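Local coordinates for protein Keto/oxoacid ferredoxin oxidoreductase, gamma subunit (Geobacter sulfurreducens, PDB 3ON3) that is the gamma subunit of a keto/oxoacid:ferredoxin oxidoreductase, which probably oxidises 2-oxoacids and passes the electrons to ferredoxin, at residues 7-12 and 86-91; 140-145 and 176-181. All coordinates share one frame; numbering follows the deposited sequence.

Contact 1: 7-12 and 86-91; sequences EIRFSG and SADLKE
Arg9 and Asp88 meet through a single salt bridge, a clear instance of a buried strand residue reaching out to an aspartate on a connecting loop. NH1 of Arg9 lies 3.1 Å from OD2 of Asp88, with the guanidinium and carboxylate planes turned 42° against each other, so the pair is not the flat, two-pronged kind. CB of Asp88 sits over one face of the guanidinium, 3.7 Å from NH1 of Arg9, and the two side chains cross at about a right angle. Arg9 spans the gap because its chain runs extended from CG to NE; the backbones stay well apart, with the CA atoms of Arg9 and Leu89 9.0 Å from one another. Strand 6-12 is an inner strand of the six-stranded mixed sheet, between 52-59 and 71-76, while 86-91 lies within the beta-alpha-beta crossover from strand 71-76 through helix 79-85 to the parallel strand 93-98. On the strand side the packing is close: Arg9 is buried, and its side chain also touches Lys53 and Cys71. Glu7 OE2 adds weak hydrogen bonds from Arg9 NE at 3.0 Å and Arg9 NH2 at 3.3 Å, completing a salt-bridge network. The loop side is looser, since Asp88 is partly exposed and holds Arg9 through one carboxylate oxygen.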
loop_
_atom_site.group_PDB
_atom_site.type_symbol
_atom_site.label_atom_id
_atom_site.label_comp_id
_atom_site.label_asym_id
_atom_site.label_seq_id
_atom_site.Cartn_x
_atom_site.Cartn_y
_atom_site.Cartn_z
ATOM N N GLU B 7 -13.052 9.543 5.665
ATOM C CA GLU B 7 -12.701 8.274 5.034
ATOM C C GLU B 7 -13.015 8.191 3.540
ATOM O O GLU B 7 -14.130 8.447 3.095
ATOM C CB GLU B 7 -13.390 7.115 5.753
ATOM C CG GLU B 7 -13.114 5.758 5.091
ATOM C CD GLU B 7 -13.680 4.569 5.863
ATOM O OE1 GLU B 7 -14.367 4.771 6.887
ATOM O OE2 GLU B 7 -13.429 3.425 5.437
ATOM N N ILE B 8 -12.019 7.791 2.768
ATOM C CA ILE B 8 -12.205 7.622 1.341
ATOM C C ILE B 8 -11.952 6.154 0.999
ATOM O O ILE B 8 -11.069 5.520 1.580
ATOM C CB ILE B 8 -11.200 8.489 0.549
ATOM C CG1 ILE B 8 -11.394 9.973 0.870
ATOM C CG2 ILE B 8 -11.304 8.209 -0.956
ATOM C CD1 ILE B 8 -10.182 10.853 0.520
ATOM N N ARG B 9 -12.714 5.613 0.057
ATOM C CA ARG B 9 -12.405 4.288 -0.440
ATOM C C ARG B 9 -12.248 4.324 -1.941
ATOM O O ARG B 9 -12.991 5.010 -2.647
ATOM C CB ARG B 9 -13.472 3.272 -0.025
ATOM C CG ARG B 9 -13.672 3.231 1.461
ATOM C CD ARG B 9 -14.615 2.122 1.881
ATOM N NE ARG B 9 -15.098 2.377 3.231
ATOM C CZ ARG B 9 -15.907 1.575 3.908
ATOM N NH1 ARG B 9 -16.324 0.441 3.363
ATOM N NH2 ARG B 9 -16.298 1.914 5.133
ATOM N N PHE B 10 -11.248 3.597 -2.413
ATOM C CA PHE B 10 -10.980 3.502 -3.829
ATOM C C PHE B 10 -11.305 2.071 -4.191
ATOM O O PHE B 10 -10.629 1.144 -3.737
ATOM C CB PHE B 10 -9.504 3.790 -4.121
ATOM C CG PHE B 10 -9.025 5.132 -3.620
ATOM C CD1 PHE B 10 -9.003 6.234 -4.464
ATOM C CD2 PHE B 10 -8.592 5.287 -2.307
ATOM C CE1 PHE B 10 -8.559 7.476 -4.010
ATOM C CE2 PHE B 10 -8.136 6.512 -1.845
ATOM C CZ PHE B 10 -8.117 7.614 -2.698
ATOM N N SER B 11 -12.353 1.881 -4.981
ATOM C CA SER B 11 -12.749 0.527 -5.337
ATOM C C SER B 11 -12.822 0.322 -6.840
ATOM O O SER B 11 -12.951 1.273 -7.616
ATOM C CB SER B 11 -14.059 0.110 -4.644
ATOM O OG SER B 11 -15.172 0.891 -5.052
ATOM N N GLY B 12 -12.722 -0.931 -7.241
ATOM C CA GLY B 12 -12.782 -1.288 -8.638
ATOM C C GLY B 12 -12.334 -2.721 -8.721
ATOM O O GLY B 12 -12.815 -3.557 -7.965
ATOM N N SER B 86 -21.362 0.845 -2.410
ATOM C CA SER B 86 -22.097 2.091 -2.245
ATOM C C SER B 86 -22.891 2.171 -0.941
ATOM O O SER B 86 -23.101 3.260 -0.405
ATOM C CB SER B 86 -23.032 2.314 -3.430
ATOM O OG SER B 86 -24.172 1.464 -3.344
ATOM N N ALA B 87 -23.336 1.023 -0.433
ATOM C CA ALA B 87 -24.151 0.995 0.778
ATOM C C ALA B 87 -23.435 1.612 1.976
ATOM O O ALA B 87 -24.076 2.129 2.893
ATOM C CB ALA B 87 -24.596 -0.437 1.099
ATOM N N ASP B 88 -22.106 1.553 1.959
ATOM C CA ASP B 88 -21.289 2.089 3.048
ATOM C C ASP B 88 -21.146 3.608 2.965
ATOM O O ASP B 88 -20.992 4.282 3.978
ATOM C CB ASP B 88 -19.910 1.428 3.050
ATOM C CG ASP B 88 -19.990 -0.090 3.104
ATOM O OD1 ASP B 88 -20.950 -0.622 3.712
ATOM O OD2 ASP B 88 -19.094 -0.752 2.535
ATOM N N LEU B 89 -21.219 4.143 1.755
ATOM C CA LEU B 89 -21.064 5.586 1.558
ATOM C C LEU B 89 -22.195 6.375 2.224
ATOM O O LEU B 89 -23.368 6.154 1.928
ATOM C CB LEU B 89 -21.020 5.909 0.075
ATOM C CG LEU B 89 -21.010 7.391 -0.275
ATOM C CD1 LEU B 89 -19.692 8.046 0.161
ATOM C CD2 LEU B 89 -21.221 7.507 -1.761
ATOM N N LYS B 90 -21.842 7.289 3.124
ATOM C CA LYS B 90 -22.840 8.056 3.852
ATOM C C LYS B 90 -23.674 8.901 2.888
ATOM O O LYS B 90 -23.203 9.274 1.813
ATOM C CB LYS B 90 -22.177 8.953 4.897
ATOM C CG LYS B 90 -21.446 10.137 4.298
ATOM C CD LYS B 90 -21.149 11.211 5.338
ATOM C CE LYS B 90 -20.130 12.215 4.806
ATOM N NZ LYS B 90 -20.478 12.757 3.453
ATOM N N GLU B 91 -24.913 9.196 3.278
ATOM C CA GLU B 91 -25.801 10.033 2.473
ATOM C C GLU B 91 -25.232 11.431 2.275
ATOM O O GLU B 91 -24.796 12.066 3.228
ATOM C CB GLU B 91 -27.183 10.137 3.120
ATOM C CG GLU B 91 -28.248 10.685 2.185
ATOM C CD GLU B 91 -29.153 11.695 2.861
ATOM O OE1 GLU B 91 -28.629 12.563 3.592
ATOM O OE2 GLU B 91 -30.383 11.624 2.658
#

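Contact 2: 140-145 and 176-181; sequences VALTGV and EKALAA
Two helices of the C-terminal helical part of the chain, 131-143 and 164-181, meet near their C-terminal ends through small and branched apolar side chains. Ala141 and Leu179 mark the nearest backbone approach, their CA atoms 6.4 Å apart, a closeness that the methyl of Ala141 permits. CB of Ala141 faces the other helix and touches both CG and CD2 of Leu179, each at 3.8 Å, and lies 4.3 Å from CB of Ala178. Leu179 reaches back from the flank of its helix: with CG anti to the carbonyl carbon (chi1 -71°), CD2 is brought against the alanine methyl. Leu142 also leans across from the flank of its own helix, but with CG 4.0 Å from CB of Ala178 and CD2 3.9 Å from the carbonyl oxygen of Ala178. Beyond the pair, Leu142 touches Thr113 and Ala178 touches Phe115, which ties both helices to strand 111-115, outermost in the sheet of this chain. Methyl and methine carbons make nearly all the contacts, so the helices are held by van der Waals contact and the removal of apolar surface from water, without directional bonds between the segments.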
loop_
_atom_site.group_PDB
_atom_site.type_symbol
_atom_site.label_atom_id
_atom_site.label_comp_id
_atom_site.label_asym_id
_atom_site.label_seq_id
_atom_site.Cartn_x
_atom_site.Cartn_y
_atom_site.Cartn_z
ATOM N N VAL B 140 -9.274 14.269 -5.349
ATOM C CA VAL B 140 -8.718 15.443 -4.667
ATOM C C VAL B 140 -9.587 16.658 -4.976
ATOM O O VAL B 140 -9.973 17.392 -4.069
ATOM C CB VAL B 140 -7.226 15.687 -5.070
ATOM C CG1 VAL B 140 -6.686 17.028 -4.528
ATOM C CG2 VAL B 140 -6.331 14.497 -4.605
ATOM N N ALA B 141 -9.882 16.866 -6.261
ATOM C CA ALA B 141 -10.799 17.930 -6.678
ATOM C C ALA B 141 -12.122 17.892 -5.902
ATOM O O ALA B 141 -12.521 18.899 -5.313
ATOM C CB ALA B 141 -11.066 17.876 -8.178
ATOM N N LEU B 142 -12.768 16.724 -5.862
ATOM C CA LEU B 142 -14.103 16.595 -5.253
ATOM C C LEU B 142 -14.165 16.662 -3.721
ATOM O O LEU B 142 -15.119 17.178 -3.172
ATOM C CB LEU B 142 -14.813 15.318 -5.735
ATOM C CG LEU B 142 -15.085 15.172 -7.232
ATOM C CD1 LEU B 142 -15.564 13.769 -7.546
ATOM C CD2 LEU B 142 -16.102 16.232 -7.747
ATOM N N THR B 143 -13.161 16.147 -3.023
ATOM C CA THR B 143 -13.236 16.084 -1.561
ATOM C C THR B 143 -12.626 17.300 -0.882
ATOM O O THR B 143 -13.056 17.701 0.201
ATOM C CB THR B 143 -12.535 14.824 -1.015
ATOM O OG1 THR B 143 -11.154 14.825 -1.415
ATOM C CG2 THR B 143 -13.216 13.569 -1.538
ATOM N N GLY B 144 -11.613 17.877 -1.525
ATOM C CA GLY B 144 -10.801 18.913 -0.920
ATOM C C GLY B 144 -10.145 18.448 0.370
ATOM O O GLY B 144 -9.855 19.253 1.228
ATOM N N VAL B 145 -9.904 17.148 0.514
ATOM C CA VAL B 145 -9.360 16.649 1.777
ATOM C C VAL B 145 -7.875 17.018 1.940
ATOM O O VAL B 145 -7.405 17.266 3.057
ATOM C CB VAL B 145 -9.617 15.112 1.986
ATOM C CG1 VAL B 145 -8.770 14.265 1.044
ATOM C CG2 VAL B 145 -9.347 14.723 3.417
ATOM N N GLU B 176 -9.248 18.275 -13.458
ATOM C CA GLU B 176 -10.044 19.189 -14.270
ATOM C C GLU B 176 -11.432 18.613 -14.571
ATOM O O GLU B 176 -12.442 19.288 -14.369
ATOM C CB GLU B 176 -9.356 19.481 -15.597
ATOM C CG GLU B 176 -8.019 20.161 -15.510
ATOM C CD GLU B 176 -7.350 20.249 -16.856
ATOM O OE1 GLU B 176 -7.744 19.489 -17.767
ATOM O OE2 GLU B 176 -6.427 21.066 -17.000
ATOM N N LYS B 177 -11.464 17.382 -15.076
ATOM C CA LYS B 177 -12.710 16.757 -15.533
ATOM C C LYS B 177 -13.712 16.510 -14.407
ATOM O O LYS B 177 -14.908 16.688 -14.602
ATOM C CB LYS B 177 -12.446 15.453 -16.283
ATOM C CG LYS B 177 -11.728 15.611 -17.609
ATOM C CD LYS B 177 -11.829 14.317 -18.397
ATOM C CE LYS B 177 -11.082 14.379 -19.704
ATOM N NZ LYS B 177 -11.550 13.294 -20.618
ATOM N N ALA B 178 -13.235 16.106 -13.237
ATOM C CA ALA B 178 -14.132 15.978 -12.091
ATOM C C ALA B 178 -14.844 17.299 -11.770
ATOM O O ALA B 178 -16.039 17.313 -11.480
ATOM C CB ALA B 178 -13.387 15.489 -10.878
ATOM N N LEU B 179 -14.100 18.402 -11.803
ATOM C CA LEU B 179 -14.672 19.696 -11.487
ATOM C C LEU B 179 -15.758 20.024 -12.506
ATOM O O LEU B 179 -16.817 20.475 -12.136
ATOM C CB LEU B 179 -13.595 20.796 -11.432
ATOM C CG LEU B 179 -12.680 20.671 -10.203
ATOM C CD1 LEU B 179 -11.540 21.700 -10.231
ATOM C CD2 LEU B 179 -13.457 20.742 -8.876
ATOM N N ALA B 180 -15.494 19.755 -13.782
ATOM C CA ALA B 180 -16.422 20.116 -14.840
ATOM C C ALA B 180 -17.594 19.131 -14.953
ATOM O O ALA B 180 -18.663 19.501 -15.413
ATOM C CB ALA B 180 -15.690 20.255 -16.171
ATOM N N ALA B 181 -17.399 17.891 -14.510
ATOM C CA ALA B 181 -18.432 16.873 -14.655
ATOM C C ALA B 181 -19.442 16.908 -13.512
ATOM O O ALA B 181 -20.585 16.495 -13.676
ATOM C CB ALA B 181 -17.819 15.476 -14.789
#

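Set side by side, the two contacts illustrate how one fold is held together by different chemistry: contact 1 ties a sheet strand to a connecting loop by charge, and contact 2 joins two helices by apolar packing. Their centres are about 16 Å apart, and they follow in series along the chain, contact 1 closing before contact 2 opens. They nevertheless touch, because Ile8 CD1 lies 3.7 Å from Val145 CG1, joining strand 6-12 to the loop after helix 131-143. Ile8 and Arg9 are consecutive on that strand, so their side chains leave opposite faces of the sheet: Arg9 serves the 86-91 side, and Ile8 the side where the helices of contact 2 pack.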